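Local coordinates for pirin-like protein YhaK (Escherichia coli, PDB 2VEC) that is a redox-sensitive cytosolic bicupin of the pirin family that lacks quercetin 2,3-dioxygenase activity, at residues E69-G74 / K133-M138; L88-D93 / G111-L116; A96-S101 / Y124-L129; N104-S109 / I153-L158. One frame throughout, in Å; residues are numbered along the deposited sequence.

Contact 1 (E69-G74 / K133-M138); sequences EVLAPG and KPLTRM
E69 to L71 and L135 to R137 are antiparallel neighbours in the six-stranded sheet of the N-terminal cupin barrel, joined where strand 63-71 ends and strand 135-143 begins. Two hydrogen-bonded pairs bracket one non-hydrogen-bonded pair. In the first, E69 N bonds R137 O at 3.0 Å and R137 N returns the bond to E69 O; in the second, L71 N to L135 O and L135 N to L71 O both span 2.8 Å. Between them V70 faces T136: V70 CA comes within 3.1 Å of L135 O in a CA-H...O contact, and V70 CG2 rests 3.8 Å from T136 OG1, a hydroxyl engaged with L41 O. The other face carries E69, L71, L135 and R137. R137 CG sits between its backbone N and carbonyl carbon (chi1 62°), and with a further bend at chi2 this brings NH1 to 3.5 Å from E69 CB. The E69 carboxylate leads away, leaving OE1 5.8 Å from R137 NH2; the guanidinium is hydrogen-bonded to N67 OD1. At the next hydrogen-bonded pair, L71 CD1 meets L135 CD2 at 3.8 Å; past the strand ends, P73 CD lies 3.7 Å from P134 CB. On its other edge, strand 135-143 is bordered by strand 85-93, whose L92 and D93 both bond T136 in a classic beta bulge, while E126 of strand 124-128 packs against L71 and L135.

Contact 2 (L88-D93 / G111-L116); sequences LNVILD and GEALLL
N89 and L114 form the hydrogen-bonded pair between two non-hydrogen-bonded ones in an antiparallel junction of the six-stranded sheet of the N-terminal cupin barrel, and with L88 they supply much of the buried surface. Their backbones exchange two bonds, N89 N to L114 O at 2.8 Å and L114 N to N89 O at 2.7 Å. The side chains run side by side on the face that looks into the barrel, where Y98 of the facing sheet touches both. The amide nitrogen N89 ND2 passes L114 CD2 at 4.0 Å in a loose contact, while OD1 of the same amide accepts a hydrogen bond from Q139, which is consistent with the modelled turn of the amide. L88 belongs to the other face, along with V90, A113 and L115. There L115, with CG anti to its backbone N (chi1 179°) and a bend at chi2 (73°), carries its CD1 to 4.0 Å from L88 CB. V90 CG2 lies 4.3 Å from A113 CB, a light apolar touch. Toward the C-terminal end of 88-93 the bonding continues: I91 N meets E112 O at 3.0 Å. The last bond comes from G111, whose positive phi of 96° suits glycine: G111 N reaches I91 O at 3.0 Å.

Contact 3 (A96-S101 / Y124-L129); sequences AEYRDS and YSEHNL
Y98 OH donates to E126 OE2 at 2.7 Å, the sole direct side-chain hydrogen bond between 96-101 and 124-129. The hydroxyl arrives from above the carboxylate, 45° out of its plane. E126 CG is anti to the backbone N (chi1 158°) and the chain beyond is extended, which lays the acid alongside the tyrosine ring, with Y98 CE1 at 3.5 Å from E126 CG. E126 OE2 also forms a salt bridge with R137 of the facing sheet. This buried carboxylate is therefore gripped by a phenol and a guanidinium, which would be expected to favour its ionised form. Four backbone bonds flank the site: E97 with H127, and R99 with S125, each pair bonding in both directions. The shortest, S125 N to R99 O, measures 2.7 Å. On the face opposite Y98, R99 NH2 turns back along its own strand to E97 OE1 at 2.8 Å, while R99 CB rests 3.6 Å from S125 OG. Packing takes over toward the ends. D100 CB touches Y124 CD1 at 3.5 Å, the carboxylate and ring planes standing 80° apart; a water lies between D100 OD2 and Y124 OH, a hydroxyl bonded to Q119 N. D100 OD1 serves the backbone of E102 and N104. At the other end L129 curls over the strand, its CG 4.0 Å from E97 CB. Such a regular antiparallel pairing, with Y98 and E126 turned inward and E97, R99, S125 and H127 on the outer face, is that of the smaller sheet of a cupin beta-barrel.

Contact 4 (N104-S109 / I153-L158); sequences NHVQAS and IQKLAL
The flat group that matters between Q107 and K155 is the Q107 peptide, and K155 NZ comes to neither of its faces: it meets Q107 O nearly along the C=O axis, at 2.7 Å and 169°. Of the other planar groups, the H105 imidazole and the Q107 amide belong to side chains that start away from segment 153-158. A bend at chi3 (-65°) turns the end of the lysine to the carbonyl; nearer the backbone, K155 CD passes V106 CG2 at 3.8 Å, the lysine chain running antiparallel alongside the valine. V106 and I153 instead approach tip to tip, V106 CB standing 3.8 Å from I153 CG2. Toward the start of 104-109, I153 CD1 rests 3.9 Å from N104 CB. No backbone bonds join the two strands; their axes stay 8.7 Å apart and run nearly parallel. They are edge strands of the two facing sheets of the N-terminal cupin barrel, and L114 lies behind, touching both V106 and I153. K155 NZ also makes a salt bridge to E112, whose other oxygen accepts S109 N. The chemistry is thus divided: an apolar seam at one end, and at the other a lysine charge shared between a carboxylate and a peptide oxygen at the protein surface.

In the fold
From the N terminus, 69-74 opens contact 1, and 88-93, 96-101 and 104-109 then open contacts 2, 3 and 4 in turn. They close in the order 2, 3, 1, 4, at 111-116, 124-129, 133-138 and 153-158. Contacts 2 and 3 therefore both lie within the span of contact 1 yet cross each other, and contact 4 crosses all three. Contacts 1 and 2 are successive parts of the six-stranded sheet, joined through strands 135-143 and 85-93; contact 3 belongs to the four-stranded sheet opposite. Contact 4 bridges the two sheets at their edges, while Y98 and E126 of contact 3 meet contacts 2 and 1 across the barrel interior.

Contact 1 (E69-G74 / K133-M138)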
loop_
_atom_site.group_PDB
_atom_site.type_symbol
_atom_site.label_atom_id
_atom_site.label_comp_id
_atom_site.label_asym_id
_atom_site.label_seq_id
_atom_site.Cartn_x
_atom_site.Cartn_y
_atom_site.Cartn_z
ATOM N N GLU A 69 -8.484 -4.322 -5.879
ATOM C CA GLU A 69 -9.517 -5.279 -6.244
ATOM C C GLU A 69 -10.852 -4.803 -5.731
ATOM O O GLU A 69 -10.917 -4.043 -4.756
ATOM C CB GLU A 69 -9.181 -6.664 -5.690
ATOM C CG GLU A 69 -7.980 -7.333 -6.428
ATOM C CD GLU A 69 -8.321 -7.670 -7.888
ATOM O OE1 GLU A 69 -9.367 -8.354 -8.121
ATOM O OE2 GLU A 69 -7.565 -7.239 -8.799
ATOM N N VAL A 70 -11.908 -5.219 -6.425
ATOM C CA VAL A 70 -13.277 -4.906 -6.043
ATOM C C VAL A 70 -14.002 -6.237 -5.880
ATOM O O VAL A 70 -14.025 -7.027 -6.815
ATOM C CB VAL A 70 -13.968 -4.020 -7.124
ATOM C CG1 VAL A 70 -15.451 -3.777 -6.810
ATOM C CG2 VAL A 70 -13.231 -2.674 -7.301
ATOM N N LEU A 71 -14.580 -6.478 -4.699
ATOM C CA LEU A 71 -15.462 -7.630 -4.441
ATOM C C LEU A 71 -16.930 -7.200 -4.417
ATOM O O LEU A 71 -17.279 -6.247 -3.713
ATOM C CB LEU A 71 -15.119 -8.264 -3.083
ATOM C CG LEU A 71 -14.036 -9.338 -2.936
ATOM C CD1 LEU A 71 -13.880 -9.681 -1.454
ATOM C CD2 LEU A 71 -14.377 -10.611 -3.709
ATOM N N ALA A 72 -17.782 -7.915 -5.165
ATOM C CA ALA A 72 -19.226 -7.632 -5.238
ATOM C C ALA A 72 -19.951 -7.927 -3.905
ATOM O O ALA A 72 -19.449 -8.728 -3.095
ATOM C CB ALA A 72 -19.852 -8.443 -6.381
ATOM N N PRO A 73 -21.111 -7.266 -3.657
ATOM C CA PRO A 73 -21.984 -7.631 -2.513
ATOM C C PRO A 73 -22.068 -9.156 -2.291
ATOM O O PRO A 73 -22.219 -9.910 -3.267
ATOM C CB PRO A 73 -23.366 -7.101 -2.941
ATOM C CG PRO A 73 -23.093 -5.981 -3.904
ATOM C CD PRO A 73 -21.637 -6.104 -4.427
ATOM N N GLY A 74 -21.911 -9.606 -1.033
ATOM C CA GLY A 74 -21.884 -11.063 -0.757
ATOM C C GLY A 74 -20.592 -11.841 -1.115
ATOM O O GLY A 74 -20.402 -12.960 -0.629
ATOM N N LYS A 133 -23.734 -4.075 -0.582
ATOM C CA LYS A 133 -22.801 -3.067 -1.128
ATOM C C LYS A 133 -21.459 -3.719 -1.366
ATOM O O LYS A 133 -21.048 -4.630 -0.617
ATOM C CB LYS A 133 -22.643 -1.891 -0.121
ATOM C CG LYS A 133 -23.920 -1.195 0.386
ATOM C CD LYS A 133 -23.736 0.330 0.657
ATOM C CE LYS A 133 -24.908 1.003 1.365
ATOM N NZ LYS A 133 -26.165 1.010 0.507
ATOM N N PRO A 134 -20.698 -3.291 -2.413
ATOM C CA PRO A 134 -19.387 -3.875 -2.725
ATOM C C PRO A 134 -18.274 -3.401 -1.835
ATOM O O PRO A 134 -18.458 -2.543 -0.970
ATOM C CB PRO A 134 -19.098 -3.394 -4.155
ATOM C CG PRO A 134 -19.778 -1.992 -4.101
ATOM C CD PRO A 134 -21.055 -2.222 -3.392
ATOM N N LEU A 135 -17.088 -3.989 -2.079
ATOM C CA LEU A 135 -15.808 -3.671 -1.355
ATOM C C LEU A 135 -14.614 -3.365 -2.288
ATOM O O LEU A 135 -14.389 -4.083 -3.261
ATOM C CB LEU A 135 -15.397 -4.840 -0.446
ATOM C CG LEU A 135 -13.959 -4.981 0.095
ATOM C CD1 LEU A 135 -13.658 -4.097 1.314
ATOM C CD2 LEU A 135 -13.685 -6.432 0.465
ATOM N N THR A 136 -13.827 -2.320 -1.976
ATOM C CA THR A 136 -12.645 -1.959 -2.759
ATOM C C THR A 136 -11.431 -1.849 -1.834
ATOM O O THR A 136 -11.493 -1.211 -0.792
ATOM C CB THR A 136 -12.785 -0.601 -3.473
ATOM O OG1 THR A 136 -13.980 -0.571 -4.258
ATOM C CG2 THR A 136 -11.541 -0.335 -4.409
ATOM N N ARG A 137 -10.336 -2.483 -2.195
ATOM C CA ARG A 137 -9.191 -2.408 -1.321
ATOM C C ARG A 137 -7.906 -2.529 -2.107
ATOM O O ARG A 137 -7.873 -3.209 -3.130
ATOM C CB ARG A 137 -9.258 -3.446 -0.213
ATOM C CG ARG A 137 -9.266 -4.881 -0.653
ATOM C CD ARG A 137 -7.898 -5.474 -0.473
ATOM N NE ARG A 137 -7.924 -6.841 -1.010
ATOM C CZ ARG A 137 -7.464 -7.179 -2.205
ATOM N NH1 ARG A 137 -6.920 -6.260 -2.990
ATOM N NH2 ARG A 137 -7.529 -8.446 -2.592
ATOM N N MET A 138 -6.875 -1.853 -1.629
ATOM C CA MET A 138 -5.564 -1.900 -2.271
ATOM C C MET A 138 -4.735 -2.826 -1.393
ATOM O O MET A 138 -4.965 -2.910 -0.181
ATOM C CB MET A 138 -4.979 -0.510 -2.338
ATOM C CG MET A 138 -3.519 -0.469 -2.796
ATOM S SD MET A 138 -3.042 1.184 -3.333
ATOM C CE MET A 138 -3.980 1.380 -4.866
#

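Contact 2 (L88-D93 / G111-L116)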
loop_
_atom_site.group_PDB
_atom_site.type_symbol
_atom_site.label_atom_id
_atom_site.label_comp_id
_atom_site.label_asym_id
_atom_site.label_seq_id
_atom_site.Cartn_x
_atom_site.Cartn_y
_atom_site.Cartn_z
ATOM N N LEU A 88 -0.335 -6.217 3.143
ATOM C CA LEU A 88 -0.893 -5.018 3.749
ATOM C C LEU A 88 -2.054 -4.544 2.916
ATOM O O LEU A 88 -1.877 -4.260 1.721
ATOM C CB LEU A 88 0.192 -3.944 3.832
ATOM C CG LEU A 88 -0.015 -2.745 4.777
ATOM C CD1 LEU A 88 1.337 -2.161 5.198
ATOM C CD2 LEU A 88 -0.893 -1.675 4.092
ATOM N N ASN A 89 -3.238 -4.460 3.535
ATOM C CA ASN A 89 -4.456 -4.054 2.872
ATOM C C ASN A 89 -4.866 -2.662 3.333
ATOM O O ASN A 89 -4.828 -2.346 4.540
ATOM C CB ASN A 89 -5.621 -5.047 3.178
ATOM C CG ASN A 89 -5.360 -6.454 2.596
ATOM O OD1 ASN A 89 -4.698 -6.596 1.571
ATOM N ND2 ASN A 89 -5.785 -7.480 3.298
ATOM N N VAL A 90 -5.271 -1.838 2.385
ATOM C CA VAL A 90 -5.782 -0.540 2.687
ATOM C C VAL A 90 -7.197 -0.597 2.145
ATOM O O VAL A 90 -7.408 -0.736 0.935
ATOM C CB VAL A 90 -4.963 0.551 1.973
ATOM C CG1 VAL A 90 -5.577 1.966 2.201
ATOM C CG2 VAL A 90 -3.484 0.471 2.415
ATOM N N ILE A 91 -8.152 -0.598 3.056
ATOM C CA ILE A 91 -9.565 -0.599 2.659
ATOM C C ILE A 91 -9.974 0.784 2.186
ATOM O O ILE A 91 -9.945 1.745 2.946
ATOM C CB ILE A 91 -10.503 -1.023 3.779
ATOM C CG1 ILE A 91 -9.981 -2.283 4.498
ATOM C CG2 ILE A 91 -11.913 -1.290 3.189
ATOM C CD1 ILE A 91 -9.768 -3.488 3.584
ATOM N N LEU A 92 -10.392 0.851 0.931
ATOM C CA LEU A 92 -10.837 2.083 0.290
ATOM C C LEU A 92 -12.342 2.284 0.346
ATOM O O LEU A 92 -12.796 3.426 0.394
ATOM C CB LEU A 92 -10.377 2.098 -1.180
ATOM C CG LEU A 92 -8.845 2.002 -1.275
ATOM C CD1 LEU A 92 -8.440 1.821 -2.755
ATOM C CD2 LEU A 92 -8.165 3.253 -0.678
ATOM N N ASP A 93 -13.119 1.204 0.295
ATOM C CA ASP A 93 -14.580 1.348 0.327
ATOM C C ASP A 93 -15.107 0.052 0.835
ATOM O O ASP A 93 -14.588 -1.000 0.482
ATOM C CB ASP A 93 -15.188 1.691 -1.079
ATOM C CG ASP A 93 -16.708 1.947 -1.059
ATOM O OD1 ASP A 93 -17.244 2.728 -0.214
ATOM O OD2 ASP A 93 -17.373 1.417 -1.995
ATOM N N GLY A 111 -11.005 3.233 5.387
ATOM C CA GLY A 111 -10.263 4.128 6.246
ATOM C C GLY A 111 -9.247 3.445 7.155
ATOM O O GLY A 111 -8.541 4.129 7.905
ATOM N N GLU A 112 -9.196 2.107 7.103
ATOM C CA GLU A 112 -8.261 1.328 7.885
ATOM C C GLU A 112 -7.251 0.648 6.991
ATOM O O GLU A 112 -7.577 0.294 5.852
ATOM C CB GLU A 112 -8.976 0.244 8.679
ATOM C CG GLU A 112 -9.878 0.788 9.816
ATOM C CD GLU A 112 -10.546 -0.354 10.579
ATOM O OE1 GLU A 112 -11.563 -0.909 10.073
ATOM O OE2 GLU A 112 -10.041 -0.721 11.649
ATOM N N ALA A 113 -6.052 0.464 7.539
ATOM C CA ALA A 113 -5.013 -0.355 6.933
ATOM C C ALA A 113 -4.759 -1.572 7.841
ATOM O O ALA A 113 -4.775 -1.469 9.088
ATOM C CB ALA A 113 -3.713 0.486 6.740
ATOM N N LEU A 114 -4.535 -2.716 7.218
ATOM C CA LEU A 114 -4.398 -3.982 7.930
ATOM C C LEU A 114 -3.091 -4.625 7.475
ATOM O O LEU A 114 -2.874 -4.734 6.262
ATOM C CB LEU A 114 -5.585 -4.876 7.538
ATOM C CG LEU A 114 -5.557 -6.398 7.773
ATOM C CD1 LEU A 114 -5.546 -6.730 9.282
ATOM C CD2 LEU A 114 -6.777 -7.014 7.162
ATOM N N LEU A 115 -2.275 -5.095 8.412
ATOM C CA LEU A 115 -1.105 -5.887 8.064
ATOM C C LEU A 115 -1.264 -7.340 8.550
ATOM O O LEU A 115 -1.511 -7.598 9.726
ATOM C CB LEU A 115 0.180 -5.265 8.645
ATOM C CG LEU A 115 1.463 -6.050 8.345
ATOM C CD1 LEU A 115 1.892 -5.906 6.869
ATOM C CD2 LEU A 115 2.627 -5.632 9.249
ATOM N N LEU A 116 -1.142 -8.293 7.634
ATOM C CA LEU A 116 -1.103 -9.716 8.011
ATOM C C LEU A 116 0.312 -10.203 7.819
ATOM O O LEU A 116 0.815 -10.176 6.694
ATOM C CB LEU A 116 -2.077 -10.511 7.118
ATOM C CG LEU A 116 -3.524 -10.014 7.146
ATOM C CD1 LEU A 116 -4.349 -10.739 6.078
ATOM C CD2 LEU A 116 -4.100 -10.281 8.544
#

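Contact 3 (A96-S101 / Y124-L129)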
loop_
_atom_site.group_PDB
_atom_site.type_symbol
_atom_site.label_atom_id
_atom_site.label_comp_id
_atom_site.label_asym_id
_atom_site.label_seq_id
_atom_site.Cartn_x
_atom_site.Cartn_y
_atom_site.Cartn_z
ATOM N N ALA A 96 -14.656 -5.679 5.180
ATOM C CA ALA A 96 -14.248 -7.025 4.861
ATOM C C ALA A 96 -13.825 -7.753 6.118
ATOM O O ALA A 96 -13.386 -7.127 7.085
ATOM C CB ALA A 96 -13.088 -6.978 3.879
ATOM N N GLU A 97 -13.952 -9.077 6.099
ATOM C CA GLU A 97 -13.400 -9.915 7.164
ATOM C C GLU A 97 -12.271 -10.802 6.615
ATOM O O GLU A 97 -12.364 -11.315 5.498
ATOM C CB GLU A 97 -14.510 -10.735 7.848
ATOM C CG GLU A 97 -13.979 -11.720 8.855
ATOM C CD GLU A 97 -14.952 -12.095 9.936
ATOM O OE1 GLU A 97 -16.153 -12.307 9.647
ATOM O OE2 GLU A 97 -14.494 -12.208 11.096
ATOM N N TYR A 98 -11.207 -10.958 7.407
ATOM C CA TYR A 98 -10.009 -11.711 7.012
ATOM C C TYR A 98 -9.830 -12.857 7.974
ATOM O O TYR A 98 -9.729 -12.629 9.170
ATOM C CB TYR A 98 -8.767 -10.796 7.034
ATOM C CG TYR A 98 -8.919 -9.725 6.005
ATOM C CD1 TYR A 98 -8.457 -9.924 4.717
ATOM C CD2 TYR A 98 -9.616 -8.556 6.297
ATOM C CE1 TYR A 98 -8.660 -8.958 3.740
ATOM C CE2 TYR A 98 -9.802 -7.579 5.337
ATOM C CZ TYR A 98 -9.340 -7.796 4.057
ATOM O OH TYR A 98 -9.534 -6.849 3.089
ATOM N N ARG A 99 -9.832 -14.087 7.470
ATOM C CA ARG A 99 -9.698 -15.251 8.344
ATOM C C ARG A 99 -8.546 -16.124 7.901
ATOM O O ARG A 99 -8.205 -16.168 6.715
ATOM C CB ARG A 99 -10.993 -16.076 8.376
ATOM C CG ARG A 99 -12.210 -15.288 8.812
ATOM C CD ARG A 99 -13.435 -16.185 9.086
ATOM N NE ARG A 99 -14.427 -15.476 9.894
ATOM C CZ ARG A 99 -15.747 -15.630 9.776
ATOM N NH1 ARG A 99 -16.246 -16.473 8.870
ATOM N NH2 ARG A 99 -16.581 -14.938 10.558
ATOM N N ASP A 100 -7.934 -16.823 8.849
ATOM C CA ASP A 100 -6.900 -17.765 8.477
ATOM C C ASP A 100 -7.209 -19.167 8.995
ATOM O O ASP A 100 -8.122 -19.345 9.795
ATOM C CB ASP A 100 -5.500 -17.255 8.855
ATOM C CG ASP A 100 -5.171 -17.384 10.334
ATOM O OD1 ASP A 100 -5.752 -18.221 11.073
ATOM O OD2 ASP A 100 -4.243 -16.669 10.760
ATOM N N SER A 101 -6.466 -20.158 8.523
ATOM C CA SER A 101 -6.739 -21.544 8.912
ATOM C C SER A 101 -6.412 -21.879 10.373
ATOM O O SER A 101 -6.723 -22.976 10.836
ATOM C CB SER A 101 -6.074 -22.531 7.948
ATOM O OG SER A 101 -4.730 -22.185 7.671
ATOM N N TYR A 124 -5.467 -18.198 3.960
ATOM C CA TYR A 124 -6.049 -16.914 4.300
ATOM C C TYR A 124 -7.229 -16.592 3.407
ATOM O O TYR A 124 -7.162 -16.774 2.194
ATOM C CB TYR A 124 -4.978 -15.798 4.149
ATOM C CG TYR A 124 -3.835 -15.958 5.121
ATOM C CD1 TYR A 124 -3.867 -15.347 6.383
ATOM C CD2 TYR A 124 -2.723 -16.751 4.797
ATOM C CE1 TYR A 124 -2.785 -15.510 7.301
ATOM C CE2 TYR A 124 -1.674 -16.925 5.693
ATOM C CZ TYR A 124 -1.706 -16.308 6.937
ATOM O OH TYR A 124 -0.646 -16.515 7.807
ATOM N N SER A 125 -8.297 -16.077 4.000
ATOM C CA SER A 125 -9.492 -15.754 3.231
ATOM C C SER A 125 -9.949 -14.325 3.481
ATOM O O SER A 125 -9.692 -13.750 4.540
ATOM C CB SER A 125 -10.615 -16.746 3.537
ATOM O OG SER A 125 -11.243 -16.450 4.765
ATOM N N GLU A 126 -10.626 -13.759 2.489
ATOM C CA GLU A 126 -11.062 -12.375 2.541
ATOM C C GLU A 126 -12.500 -12.334 2.065
ATOM O O GLU A 126 -12.776 -12.739 0.939
ATOM C CB GLU A 126 -10.161 -11.505 1.650
ATOM C CG GLU A 126 -10.792 -10.177 1.196
ATOM C CD GLU A 126 -9.812 -9.256 0.463
ATOM O OE1 GLU A 126 -8.979 -9.748 -0.333
ATOM O OE2 GLU A 126 -9.881 -8.027 0.693
ATOM N N HIS A 127 -13.411 -11.890 2.929
ATOM C CA HIS A 127 -14.849 -11.867 2.593
ATOM C C HIS A 127 -15.413 -10.467 2.690
ATOM O O HIS A 127 -15.143 -9.758 3.663
ATOM C CB HIS A 127 -15.703 -12.718 3.549
ATOM C CG HIS A 127 -15.284 -14.151 3.683
ATOM N ND1 HIS A 127 -14.303 -14.736 2.906
ATOM C CD2 HIS A 127 -15.742 -15.127 4.508
ATOM C CE1 HIS A 127 -14.169 -16.006 3.253
ATOM N NE2 HIS A 127 -15.026 -16.268 4.225
ATOM N N ASN A 128 -16.242 -10.087 1.723
ATOM C CA ASN A 128 -16.978 -8.839 1.822
ATOM C C ASN A 128 -18.114 -8.999 2.853
ATOM O O ASN A 128 -18.957 -9.878 2.712
ATOM C CB ASN A 128 -17.515 -8.438 0.440
ATOM C CG ASN A 128 -18.241 -7.102 0.442
ATOM O OD1 ASN A 128 -18.491 -6.511 1.512
ATOM N ND2 ASN A 128 -18.606 -6.619 -0.775
ATOM N N LEU A 129 -18.118 -8.153 3.888
ATOM C CA LEU A 129 -19.118 -8.259 4.954
ATOM C C LEU A 129 -20.523 -7.784 4.567
ATOM O O LEU A 129 -21.494 -8.104 5.272
ATOM C CB LEU A 129 -18.641 -7.531 6.218
ATOM C CG LEU A 129 -17.655 -8.293 7.111
ATOM C CD1 LEU A 129 -16.916 -7.345 8.046
ATOM C CD2 LEU A 129 -18.418 -9.363 7.903
HETATM O O HOH W 1 -1.421 -16.257 10.167
#

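Contact 4 (N104-S109 / I153-L158)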
loop_
_atom_site.group_PDB
_atom_site.type_symbol
_atom_site.label_atom_id
_atom_site.label_comp_id
_atom_site.label_asym_id
_atom_site.label_seq_id
_atom_site.Cartn_x
_atom_site.Cartn_y
_atom_site.Cartn_z
ATOM N N ASN A 104 -7.467 -17.268 13.485
ATOM C CA ASN A 104 -7.316 -15.816 13.621
ATOM C C ASN A 104 -8.261 -15.064 12.691
ATOM O O ASN A 104 -8.498 -15.493 11.560
ATOM C CB ASN A 104 -5.887 -15.369 13.359
ATOM C CG ASN A 104 -4.884 -16.064 14.239
ATOM O OD1 ASN A 104 -3.923 -16.644 13.743
ATOM N ND2 ASN A 104 -5.086 -15.999 15.551
ATOM N N HIS A 105 -8.827 -13.966 13.185
ATOM C CA HIS A 105 -9.782 -13.185 12.400
ATOM C C HIS A 105 -9.705 -11.706 12.746
ATOM O O HIS A 105 -9.362 -11.324 13.874
ATOM C CB HIS A 105 -11.206 -13.694 12.603
ATOM C CG HIS A 105 -11.625 -13.730 14.037
ATOM N ND1 HIS A 105 -12.226 -12.659 14.663
ATOM C CD2 HIS A 105 -11.499 -14.696 14.980
ATOM C CE1 HIS A 105 -12.466 -12.968 15.926
ATOM N NE2 HIS A 105 -12.033 -14.199 16.144
ATOM N N VAL A 106 -10.042 -10.878 11.757
ATOM C CA VAL A 106 -10.063 -9.445 11.929
ATOM C C VAL A 106 -10.988 -8.890 10.860
ATOM O O VAL A 106 -11.045 -9.420 9.757
ATOM C CB VAL A 106 -8.616 -8.856 11.815
ATOM C CG1 VAL A 106 -7.982 -9.160 10.430
ATOM C CG2 VAL A 106 -8.594 -7.362 12.137
ATOM N N GLN A 107 -11.711 -7.833 11.201
ATOM C CA GLN A 107 -12.544 -7.096 10.248
ATOM C C GLN A 107 -11.904 -5.741 9.978
ATOM O O GLN A 107 -11.358 -5.118 10.892
ATOM C CB GLN A 107 -13.933 -6.823 10.834
ATOM C CG GLN A 107 -14.720 -8.027 11.273
ATOM C CD GLN A 107 -16.022 -7.597 11.982
ATOM O OE1 GLN A 107 -16.589 -6.545 11.664
ATOM N NE2 GLN A 107 -16.475 -8.389 12.946
ATOM N N ALA A 108 -12.007 -5.261 8.743
ATOM C CA ALA A 108 -11.483 -3.932 8.402
ATOM C C ALA A 108 -12.465 -3.161 7.532
ATOM O O ALA A 108 -12.910 -3.692 6.542
ATOM C CB ALA A 108 -10.154 -4.053 7.694
ATOM N N SER A 109 -12.796 -1.931 7.915
ATOM C CA SER A 109 -13.644 -1.036 7.095
ATOM C C SER A 109 -12.843 0.045 6.362
ATOM O O SER A 109 -11.645 0.216 6.577
ATOM C CB SER A 109 -14.699 -0.343 7.946
ATOM O OG SER A 109 -15.376 -1.244 8.799
ATOM N N ILE A 153 -1.473 -9.909 13.310
ATOM C CA ILE A 153 -2.454 -8.974 12.761
ATOM C C ILE A 153 -2.298 -7.626 13.458
ATOM O O ILE A 153 -2.255 -7.561 14.706
ATOM C CB ILE A 153 -3.891 -9.504 13.037
ATOM C CG1 ILE A 153 -4.167 -10.804 12.267
ATOM C CG2 ILE A 153 -4.990 -8.409 12.739
ATOM C CD1 ILE A 153 -5.432 -11.546 12.732
ATOM N N GLN A 154 -2.185 -6.565 12.668
ATOM C CA GLN A 154 -2.228 -5.199 13.186
ATOM C C GLN A 154 -3.158 -4.395 12.300
ATOM O O GLN A 154 -3.240 -4.644 11.068
ATOM C CB GLN A 154 -0.857 -4.565 13.115
ATOM C CG GLN A 154 0.211 -5.318 13.908
ATOM C CD GLN A 154 1.585 -4.810 13.546
ATOM O OE1 GLN A 154 2.025 -3.771 14.043
ATOM N NE2 GLN A 154 2.257 -5.517 12.655
ATOM N N LYS A 155 -3.817 -3.404 12.890
ATOM C CA LYS A 155 -4.604 -2.461 12.101
ATOM C C LYS A 155 -4.241 -1.038 12.483
ATOM O O LYS A 155 -3.827 -0.803 13.614
ATOM C CB LYS A 155 -6.085 -2.657 12.419
ATOM C CG LYS A 155 -6.732 -3.856 11.769
ATOM C CD LYS A 155 -8.264 -3.647 11.677
ATOM C CE LYS A 155 -8.972 -3.560 13.025
ATOM N NZ LYS A 155 -10.461 -3.342 12.742
ATOM N N LEU A 156 -4.469 -0.095 11.565
ATOM C CA LEU A 156 -4.212 1.327 11.776
ATOM C C LEU A 156 -5.338 2.146 11.154
ATOM O O LEU A 156 -5.783 1.891 10.024
ATOM C CB LEU A 156 -2.849 1.742 11.149
ATOM C CG LEU A 156 -2.467 3.247 11.085
ATOM C CD1 LEU A 156 -0.979 3.423 11.268
ATOM C CD2 LEU A 156 -2.892 3.880 9.729
ATOM N N ALA A 157 -5.831 3.129 11.889
ATOM C CA ALA A 157 -6.829 4.017 11.351
ATOM C C ALA A 157 -6.159 5.177 10.593
ATOM O O ALA A 157 -5.430 5.968 11.190
ATOM C CB ALA A 157 -7.750 4.568 12.488
ATOM N N LEU A 158 -6.441 5.299 9.305
ATOM C CA LEU A 158 -5.821 6.370 8.493
ATOM C C LEU A 158 -6.328 7.724 8.932
ATOM O O LEU A 158 -7.551 7.947 9.023
ATOM C CB LEU A 158 -6.106 6.176 6.996
ATOM C CG LEU A 158 -5.605 4.865 6.428
ATOM C CD1 LEU A 158 -6.125 4.741 4.977
ATOM C CD2 LEU A 158 -4.084 4.847 6.424
#